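Side-chain contacts in uncharacterized protein (Acinetobacter baumannii, PDB 5D66), which is of unknown function but folds as a stack of ankyrin repeats, a scaffold that in many relatives mediates binding to other proteins: residues S71-A76 against H91-K96; T104-A109 against A124-N129; L140-L145 against S150-I155. All coordinates share one frame; numbering follows the deposited sequence. Where two conformers were deposited one is given.

Contact 1 (S71-A76 against H91-K96); sequences SPYLYA and HGADLK
Tyr-73, on the first turn of helix 72-79, lays its ring against the loop Ala-93 to Leu-95 that follows helix 82-90, and this one side chain makes every close approach between the two segments. The tight part is the face of the ring. Ala-93 CB sits over it in a CH-pi contact, 3.9 Å from the centroid and displaced toward the rim, with Tyr-73 CD1 the nearest ring atom at 3.6 Å. With CG roughly anti to the backbone N (chi1 154°), the ring extends past Ala-93 toward Leu-95. Farther out, the backbone oxygen Asp-94 O lies 3.4 Å from Tyr-73 CE2, and Leu-95 reaches back with CD2 to 3.7 Å from Tyr-73 OH, the two side chains crossing at about a right angle.

Beyond the hydroxyl the contact turns polar. Water 1, in the plane of the ring at its edge, accepts the proton of Tyr-73 OH at 2.8 Å and donates to Leu-95 O, so that it bridges the phenol to the loop backbone. The looser margin is at the partly exposed Asp-94, which closes an Asx turn: its OD1 takes the N-H of Lys-96 at 3.0 Å from above the carboxylate plane, while the Lys-96 side chain is exposed. The helix start is held separately by Ser-71, the N-cap, whose OG accepts a nearly straight bond from Leu-74 N (167°).

In this ankyrin fold the start of helix 72-79 thus packs against the loop after helix 82-90. Leu-85 and Thr-88 of helix 82-90 also pack on Tyr-73, Asn-63 of the preceding loop bonds to the backbone of Gly-92 and Asp-94, and Pro-72 rests on helix 39-45.

Contact 2 (T104-A109 against A124-N129); sequences TALIPA and AGVNVN
This is a buried, apolar contact in the middle of the ankyrin stack, between the start of helix 106-111 and the loop that leaves helix 115-124. The sequence Thr-104 to Ala-109, TALIPA, corresponds to the TPLHxA signature of ankyrin repeats, and Gly-125, the first residue to leave helix 115-124, has positive phi in a Schellman motif.

Val-126 carries the contact. Its CG1, anti to the backbone N (chi1 179°), is the branch that packs between Thr-104 and Leu-106: it lies 3.6 Å from Thr-104 CB and 3.7 Å from Leu-106 CB, and the threonine and valine side chains lie alongside, pointing opposite ways. The CB atoms of both partners thus close on one methyl. Two residues on, Val-128 makes a looser touch with CG1, 4.0 Å from Leu-106 CD2, the side chains crossing obliquely. Leu-106 meets both valines: CB touches Val-126 directly, and CG anti to N (chi1 177°), with chi2 59°, carries CD2 on to Val-128.

Helices complete the enclosure: Val-118 of helix 115-124 and Ala-138 of helix 138-144 touch Leu-106, and Tyr-73 of helix 72-79 packs on Val-126. The loop is shaped from within by an Asx turn, in which Asn-127 OD1 accepts from Asn-129 N at 2.8 Å with the donor well above the amide carbonyl plane. Thr-104 OG1 has two polar tasks beside its apolar neighbours. It accepts a weak, bent capping bond from Leu-106 N, and it shares water 2 at 2.7 Å; that water donates in turn to Asn-127 O, also at 2.7 Å, linking the threonine hydroxyl to the loop backbone.

Contact 3 (L140-L145 against S150-I155); sequences LEAIIL and SNYQQI
Segments 140-145 and 150-155, running roughly antiparallel, approach most closely by CA atoms at Ala-142 and Tyr-152 (5.9 Å), a near approach that goes with the small alanine side chain. Leu-145 N still bonds back to Glu-141 O, and Gln-154 N to Ser-150 O, carrying helical bonding into both segments. Tyr-152 projects toward the first helix and lies along its last turn: CD1 is 3.4 Å from Ala-142 O, which approaches the ring obliquely. CG of Tyr-152 is anti to its own carbonyl carbon (chi1 -66°), and this swings the ring out past Ala-142 in the direction of Leu-145. One turn farther along the second helix, Ile-155 CG2 meets Ala-142 CB at 3.9 Å, a methyl-to-methyl contact on the buried side.

The antiparallel helix pair, joined by a short non-helical connection, is characteristic of the ankyrin fold. Val-115 and Val-118 of helix 115-124 pack on Ile-155, and Ile-188 and Leu-192 of helix 186-194 pack on Ile-143.

The polar end of Tyr-152 lies near the turn. Its OH is hydrogen-bonded to Glu-111 O and also accepts from water 3 at 3.2 Å, while the same water donates to Leu-145 O at 2.8 Å.

Overall arrangement
Contacts 1 and 2 are equivalent pieces of the ankyrin stack, each joining a helix start to the loop after the following helix; contact 3 instead pairs two helices near the turn between them. Contact 2 is the most buried and is carried by aliphatic branches. Contacts 1 and 3, both partly buried, each use a tyrosine: Ala-93 CB lies over a ring face in contact 1, whereas the Ala-142 carbonyl oxygen meets the ring obliquely in contact 3, whose centre is about 15 Å from the centre of the chain. Neighbours touch: Tyr-73 OH lies 3.5 Å from Val-126 CG2, and Ile-107 CG2 3.4 Å from Glu-141 CD. Contacts 1 and 3 stay about 12 Å apart at their nearest atoms.

Contact 1 (S71-A76 against H91-K96)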
loop_
_atom_site.group_PDB
_atom_site.type_symbol
_atom_site.label_atom_id
_atom_site.label_comp_id
_atom_site.label_asym_id
_atom_site.label_seq_id
_atom_site.Cartn_x
_atom_site.Cartn_y
_atom_site.Cartn_z
ATOM N N SER A 71 2.382 8.716 -0.098
ATOM C CA SER A 71 3.565 8.663 -0.957
ATOM C C SER A 71 3.262 7.805 -2.149
ATOM O O SER A 71 2.318 6.978 -2.126
ATOM C CB SER A 71 4.794 8.116 -0.243
ATOM O OG SER A 71 4.567 6.747 0.073
ATOM N N PRO A 72 4.102 7.849 -3.183
ATOM C CA PRO A 72 3.892 6.946 -4.325
ATOM C C PRO A 72 3.816 5.460 -3.909
ATOM O O PRO A 72 2.928 4.748 -4.330
ATOM C CB PRO A 72 5.036 7.288 -5.287
ATOM C CG PRO A 72 5.251 8.770 -4.986
ATOM C CD PRO A 72 5.040 8.924 -3.518
ATOM N N TYR A 73 4.772 5.025 -3.084
ATOM C CA TYR A 73 4.769 3.652 -2.575
ATOM C C TYR A 73 3.470 3.361 -1.795
ATOM O O TYR A 73 2.805 2.347 -2.021
ATOM C CB TYR A 73 6.024 3.452 -1.719
ATOM C CG TYR A 73 5.876 2.371 -0.663
ATOM C CD1 TYR A 73 5.804 1.039 -1.012
ATOM C CD2 TYR A 73 5.763 2.703 0.675
ATOM C CE1 TYR A 73 5.660 0.062 -0.015
ATOM C CE2 TYR A 73 5.628 1.748 1.664
ATOM C CZ TYR A 73 5.519 0.433 1.307
ATOM O OH TYR A 73 5.351 -0.548 2.269
ATOM N N LEU A 74 3.149 4.190 -0.793
ATOM C CA LEU A 74 2.003 3.907 0.056
ATOM C C LEU A 74 0.705 3.847 -0.727
ATOM O O LEU A 74 -0.151 2.990 -0.485
ATOM C CB LEU A 74 1.894 4.895 1.201
ATOM C CG LEU A 74 2.924 4.789 2.264
ATOM C CD1 LEU A 74 2.982 6.082 3.104
ATOM C CD2 LEU A 74 2.602 3.639 3.198
ATOM N N TYR A 75 0.521 4.783 -1.649
ATOM C CA TYR A 75 -0.683 4.895 -2.416
ATOM C C TYR A 75 -0.785 3.719 -3.421
ATOM O O TYR A 75 -1.852 3.123 -3.600
ATOM C CB TYR A 75 -0.709 6.180 -3.217
ATOM C CG TYR A 75 -2.014 6.515 -3.869
ATOM C CD1 TYR A 75 -2.934 7.278 -3.209
ATOM C CD2 TYR A 75 -2.321 6.096 -5.136
ATOM C CE1 TYR A 75 -4.169 7.582 -3.768
ATOM C CE2 TYR A 75 -3.519 6.393 -5.704
ATOM C CZ TYR A 75 -4.455 7.156 -5.030
ATOM O OH TYR A 75 -5.665 7.501 -5.619
ATOM N N ALA A 76 0.316 3.372 -4.089
ATOM C CA ALA A 76 0.287 2.257 -5.038
ATOM C C ALA A 76 -0.089 0.973 -4.297
ATOM O O ALA A 76 -0.857 0.146 -4.825
ATOM C CB ALA A 76 1.596 2.087 -5.776
ATOM N N HIS A 91 13.209 0.733 -5.769
ATOM C CA HIS A 91 13.797 2.066 -5.768
ATOM C C HIS A 91 13.521 2.787 -4.488
ATOM O O HIS A 91 13.200 3.966 -4.464
ATOM C CB HIS A 91 13.293 2.872 -6.944
ATOM C CG HIS A 91 13.785 2.350 -8.256
ATOM N ND1 HIS A 91 15.054 2.587 -8.755
ATOM C CD2 HIS A 91 13.219 1.454 -9.095
ATOM C CE1 HIS A 91 15.190 1.917 -9.887
ATOM N NE2 HIS A 91 14.107 1.224 -10.105
ATOM N N GLY A 92 13.688 2.092 -3.378
ATOM C CA GLY A 92 13.832 2.746 -2.098
ATOM C C GLY A 92 12.584 2.878 -1.249
ATOM O O GLY A 92 12.629 3.593 -0.225
ATOM N N ALA A 93 11.521 2.151 -1.542
ATOM C CA ALA A 93 10.341 2.236 -0.698
ATOM C C ALA A 93 10.710 2.013 0.775
ATOM O O ALA A 93 11.392 1.056 1.117
ATOM C CB ALA A 93 9.356 1.155 -1.126
ATOM N N ASP A 94 10.224 2.913 1.633
ATOM C CA ASP A 94 10.445 2.783 3.069
ATOM C C ASP A 94 9.346 1.921 3.646
ATOM O O ASP A 94 8.211 2.377 3.765
ATOM C CB ASP A 94 10.430 4.170 3.699
ATOM C CG ASP A 94 10.599 4.138 5.190
ATOM O OD1 ASP A 94 10.696 3.027 5.759
ATOM O OD2 ASP A 94 10.649 5.238 5.807
ATOM N N LEU A 95 9.625 0.644 3.895
ATOM C CA LEU A 95 8.600 -0.265 4.287
ATOM C C LEU A 95 8.042 0.026 5.660
ATOM O O LEU A 95 6.990 -0.494 6.091
ATOM C CB LEU A 95 9.069 -1.728 4.197
ATOM C CG LEU A 95 9.672 -2.156 2.852
ATOM C CD1 LEU A 95 9.968 -3.629 2.940
ATOM C CD2 LEU A 95 8.790 -1.779 1.698
ATOM N N LYS A 96 8.738 0.857 6.455
ATOM C CA LYS A 96 8.295 1.317 7.751
ATOM C C LYS A 96 7.408 2.547 7.651
ATOM O O LYS A 96 6.842 2.994 8.669
ATOM C CB LYS A 96 9.474 1.609 8.695
ATOM C CG LYS A 96 10.262 0.350 9.033
ATOM C CD LYS A 96 11.479 0.711 9.946
ATOM C CE LYS A 96 12.820 0.255 9.414
ATOM N NZ LYS A 96 13.902 0.508 10.409
HETATM O O HOH W 1 4.789 0.576 4.760
#

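Contact 2 (T104-A109 against A124-N129)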
loop_
_atom_site.group_PDB
_atom_site.type_symbol
_atom_site.label_atom_id
_atom_site.label_comp_id
_atom_site.label_asym_id
_atom_site.label_seq_id
_atom_site.Cartn_x
_atom_site.Cartn_y
_atom_site.Cartn_z
ATOM N N THR A 104 0.952 0.682 7.396
ATOM C CA THR A 104 1.815 0.362 6.301
ATOM C C THR A 104 1.027 0.230 4.997
ATOM O O THR A 104 -0.194 0.243 5.014
ATOM C CB THR A 104 2.489 -0.980 6.573
ATOM O OG1 THR A 104 1.438 -1.953 6.583
ATOM C CG2 THR A 104 3.287 -1.042 7.832
ATOM N N ALA A 105 1.727 0.057 3.882
ATOM C CA ALA A 105 1.048 -0.192 2.606
ATOM C C ALA A 105 0.258 -1.507 2.620
ATOM O O ALA A 105 -0.677 -1.690 1.855
ATOM C CB ALA A 105 2.050 -0.167 1.452
ATOM N N LEU A 106 0.708 -2.457 3.442
ATOM C CA LEU A 106 0.074 -3.754 3.512
ATOM C C LEU A 106 -1.317 -3.723 4.064
ATOM O O LEU A 106 -2.173 -4.519 3.649
ATOM C CB LEU A 106 0.951 -4.712 4.333
ATOM C CG LEU A 106 0.473 -6.078 4.594
ATOM C CD1 LEU A 106 0.217 -6.843 3.238
ATOM C CD2 LEU A 106 1.432 -6.861 5.427
ATOM N N ILE A 107 -1.575 -2.883 5.041
ATOM C CA ILE A 107 -2.875 -2.884 5.736
ATOM C C ILE A 107 -4.016 -2.527 4.752
ATOM O O ILE A 107 -4.991 -3.304 4.655
ATOM C CB ILE A 107 -2.864 -2.055 7.015
ATOM C CG1 ILE A 107 -1.861 -2.668 8.008
ATOM C CG2 ILE A 107 -4.282 -2.069 7.606
ATOM C CD1 ILE A 107 -1.730 -1.925 9.281
ATOM N N PRO A 108 -3.935 -1.428 3.981
ATOM C CA PRO A 108 -5.012 -1.160 3.012
ATOM C C PRO A 108 -5.079 -2.182 1.912
ATOM O O PRO A 108 -6.168 -2.483 1.392
ATOM C CB PRO A 108 -4.717 0.252 2.525
ATOM C CG PRO A 108 -3.245 0.441 2.781
ATOM C CD PRO A 108 -3.045 -0.259 4.096
ATOM N N ALA A 109 -3.954 -2.770 1.495
ATOM C CA ALA A 109 -3.981 -3.810 0.476
ATOM C C ALA A 109 -4.810 -4.990 0.982
ATOM O O ALA A 109 -5.644 -5.555 0.247
ATOM C CB ALA A 109 -2.587 -4.225 0.133
ATOM N N ALA A 124 8.271 -8.590 0.256
ATOM C CA ALA A 124 9.211 -7.509 0.397
ATOM C C ALA A 124 9.714 -7.266 1.820
ATOM O O ALA A 124 10.759 -6.672 2.010
ATOM C CB ALA A 124 8.604 -6.200 -0.131
ATOM N N GLY A 125 8.910 -7.702 2.803
ATOM C CA GLY A 125 9.248 -7.520 4.206
ATOM C C GLY A 125 8.443 -6.530 4.962
ATOM O O GLY A 125 8.859 -6.156 6.067
ATOM N N VAL A 126 7.319 -6.038 4.461
ATOM C CA VAL A 126 6.494 -5.151 5.295
ATOM C C VAL A 126 6.101 -5.928 6.557
ATOM O O VAL A 126 5.686 -7.084 6.481
ATOM C CB VAL A 126 5.265 -4.667 4.501
ATOM C CG1 VAL A 126 4.413 -3.767 5.397
ATOM C CG2 VAL A 126 5.674 -3.852 3.262
ATOM N N ASN A 127 6.123 -5.258 7.701
ATOM C CA ASN A 127 5.887 -5.917 8.987
ATOM C C ASN A 127 4.419 -6.336 9.088
ATOM O O ASN A 127 3.530 -5.466 9.298
ATOM C CB ASN A 127 6.263 -4.950 10.077
ATOM C CG ASN A 127 5.956 -5.454 11.490
ATOM O OD1 ASN A 127 5.515 -6.581 11.689
ATOM N ND2 ASN A 127 6.152 -4.593 12.449
ATOM N N VAL A 128 4.145 -7.622 9.035
ATOM C CA VAL A 128 2.785 -8.111 9.100
ATOM C C VAL A 128 2.113 -7.787 10.428
ATOM O O VAL A 128 0.874 -7.792 10.521
ATOM C CB VAL A 128 2.701 -9.617 8.803
ATOM C CG1 VAL A 128 3.073 -9.905 7.367
ATOM C CG2 VAL A 128 3.493 -10.437 9.770
ATOM N N ASN A 129 2.882 -7.568 11.492
ATOM C CA ASN A 129 2.336 -7.303 12.813
ATOM C C ASN A 129 2.126 -5.797 13.157
ATOM O O ASN A 129 1.779 -5.464 14.267
ATOM C CB ASN A 129 3.173 -7.981 13.894
ATOM C CG ASN A 129 2.995 -9.481 13.875
ATOM O OD1 ASN A 129 1.917 -10.003 13.573
ATOM N ND2 ASN A 129 4.045 -10.207 14.217
HETATM O O HOH W 2 1.481 -4.211 8.012
#

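Contact 3 (L140-L145 against S150-I155)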
loop_
_atom_site.group_PDB
_atom_site.type_symbol
_atom_site.label_atom_id
_atom_site.label_comp_id
_atom_site.label_asym_id
_atom_site.label_seq_id
_atom_site.Cartn_x
_atom_site.Cartn_y
_atom_site.Cartn_z
ATOM N N LEU A 140 -6.543 -8.151 11.072
ATOM C CA LEU A 140 -7.815 -7.655 11.596
ATOM C C LEU A 140 -8.622 -7.003 10.508
ATOM O O LEU A 140 -9.840 -7.241 10.396
ATOM C CB LEU A 140 -7.614 -6.749 12.790
ATOM C CG LEU A 140 -7.237 -7.455 14.078
ATOM C CD1 LEU A 140 -6.617 -6.514 15.082
ATOM C CD2 LEU A 140 -8.453 -8.107 14.717
ATOM N N GLU A 141 -8.011 -6.125 9.715
ATOM C CA GLU A 141 -8.793 -5.497 8.630
ATOM C C GLU A 141 -9.298 -6.495 7.612
ATOM O O GLU A 141 -10.417 -6.339 7.126
ATOM C CB GLU A 141 -8.001 -4.383 7.958
ATOM C CG GLU A 141 -7.751 -3.195 8.878
ATOM C CD GLU A 141 -7.651 -1.836 8.184
ATOM O OE1 GLU A 141 -7.968 -1.726 7.044
ATOM O OE2 GLU A 141 -7.280 -0.855 8.843
ATOM N N ALA A 142 -8.496 -7.483 7.249
ATOM C CA ALA A 142 -8.974 -8.454 6.279
ATOM C C ALA A 142 -10.221 -9.185 6.767
ATOM O O ALA A 142 -11.112 -9.522 5.979
ATOM C CB ALA A 142 -7.884 -9.445 5.984
ATOM N N ILE A 143 -10.353 -9.358 8.094
ATOM C CA ILE A 143 -11.495 -10.050 8.674
ATOM C C ILE A 143 -12.655 -9.081 8.819
ATOM O O ILE A 143 -13.771 -9.404 8.340
ATOM C CB ILE A 143 -11.110 -10.657 10.037
ATOM C CG1 ILE A 143 -10.027 -11.754 9.866
ATOM C CG2 ILE A 143 -12.348 -11.263 10.724
ATOM C CD1 ILE A 143 -9.393 -12.210 11.071
ATOM N N ILE A 144 -12.427 -7.965 9.488
ATOM C CA ILE A 144 -13.510 -7.028 9.823
ATOM C C ILE A 144 -14.083 -6.317 8.609
ATOM O O ILE A 144 -15.282 -6.092 8.531
ATOM C CB ILE A 144 -12.956 -5.978 10.817
ATOM C CG1 ILE A 144 -12.581 -6.653 12.151
ATOM C CG2 ILE A 144 -13.938 -4.857 11.029
ATOM C CD1 ILE A 144 -11.766 -5.792 13.104
ATOM N N LEU A 145 -13.221 -5.950 7.664
ATOM C CA LEU A 145 -13.604 -5.151 6.513
ATOM C C LEU A 145 -13.748 -5.939 5.212
ATOM O O LEU A 145 -14.134 -5.385 4.189
ATOM C CB LEU A 145 -12.674 -3.934 6.387
ATOM C CG LEU A 145 -12.697 -3.027 7.589
ATOM C CD1 LEU A 145 -11.609 -1.968 7.447
ATOM C CD2 LEU A 145 -14.075 -2.367 7.821
ATOM N N SER A 150 -13.350 -15.871 -0.659
ATOM C CA SER A 150 -12.276 -15.914 -1.655
ATOM C C SER A 150 -11.057 -15.097 -1.284
ATOM O O SER A 150 -10.122 -15.598 -0.635
ATOM C CB SER A 150 -12.884 -15.472 -3.045
ATOM O OG SER A 150 -13.551 -14.184 -2.841
ATOM N N ASN A 151 -11.005 -13.872 -1.815
ATOM C CA ASN A 151 -9.835 -13.031 -1.669
ATOM C C ASN A 151 -9.408 -12.871 -0.232
ATOM O O ASN A 151 -8.218 -12.854 0.078
ATOM C CB ASN A 151 -10.085 -11.568 -2.144
ATOM C CG ASN A 151 -10.416 -11.449 -3.586
ATOM O OD1 ASN A 151 -11.096 -12.296 -4.093
ATOM N ND2 ASN A 151 -9.952 -10.399 -4.254
ATOM N N TYR A 152 -10.380 -12.678 0.655
ATOM C CA TYR A 152 -10.061 -12.463 2.040
ATOM C C TYR A 152 -9.572 -13.717 2.755
ATOM O O TYR A 152 -8.685 -13.642 3.598
ATOM C CB TYR A 152 -11.238 -11.790 2.798
ATOM C CG TYR A 152 -11.456 -10.370 2.269
ATOM C CD1 TYR A 152 -10.627 -9.379 2.647
ATOM C CD2 TYR A 152 -12.436 -10.090 1.316
ATOM C CE1 TYR A 152 -10.766 -8.126 2.153
ATOM C CE2 TYR A 152 -12.585 -8.805 0.777
ATOM C CZ TYR A 152 -11.733 -7.812 1.247
ATOM O OH TYR A 152 -11.905 -6.517 0.773
ATOM N N GLN A 153 -10.158 -14.869 2.410
ATOM C CA GLN A 153 -9.574 -16.124 2.899
ATOM C C GLN A 153 -8.124 -16.284 2.434
ATOM O O GLN A 153 -7.255 -16.679 3.228
ATOM C CB GLN A 153 -10.376 -17.323 2.412
ATOM C CG GLN A 153 -11.748 -17.440 3.034
ATOM C CD GLN A 153 -12.576 -18.532 2.390
ATOM O OE1 GLN A 153 -12.059 -19.513 1.910
ATOM N NE2 GLN A 153 -13.863 -18.310 2.340
ATOM N N GLN A 154 -7.862 -15.937 1.173
ATOM C CA GLN A 154 -6.511 -16.098 0.595
ATOM C C GLN A 154 -5.547 -15.150 1.332
ATOM O O GLN A 154 -4.431 -15.556 1.686
ATOM C CB GLN A 154 -6.537 -15.820 -0.903
ATOM C CG GLN A 154 -7.301 -16.889 -1.621
ATOM C CD GLN A 154 -7.753 -16.504 -3.021
ATOM O OE1 GLN A 154 -7.371 -15.454 -3.535
ATOM N NE2 GLN A 154 -8.508 -17.379 -3.656
ATOM N N ILE A 155 -5.986 -13.929 1.617
ATOM C CA ILE A 155 -5.146 -12.937 2.314
ATOM C C ILE A 155 -4.901 -13.366 3.745
ATOM O O ILE A 155 -3.774 -13.252 4.253
ATOM C CB ILE A 155 -5.792 -11.565 2.205
ATOM C CG1 ILE A 155 -5.563 -11.011 0.789
ATOM C CG2 ILE A 155 -5.289 -10.601 3.267
ATOM C CD1 ILE A 155 -6.459 -9.929 0.367
HETATM O O HOH W 3 -14.971 -6.063 1.560
#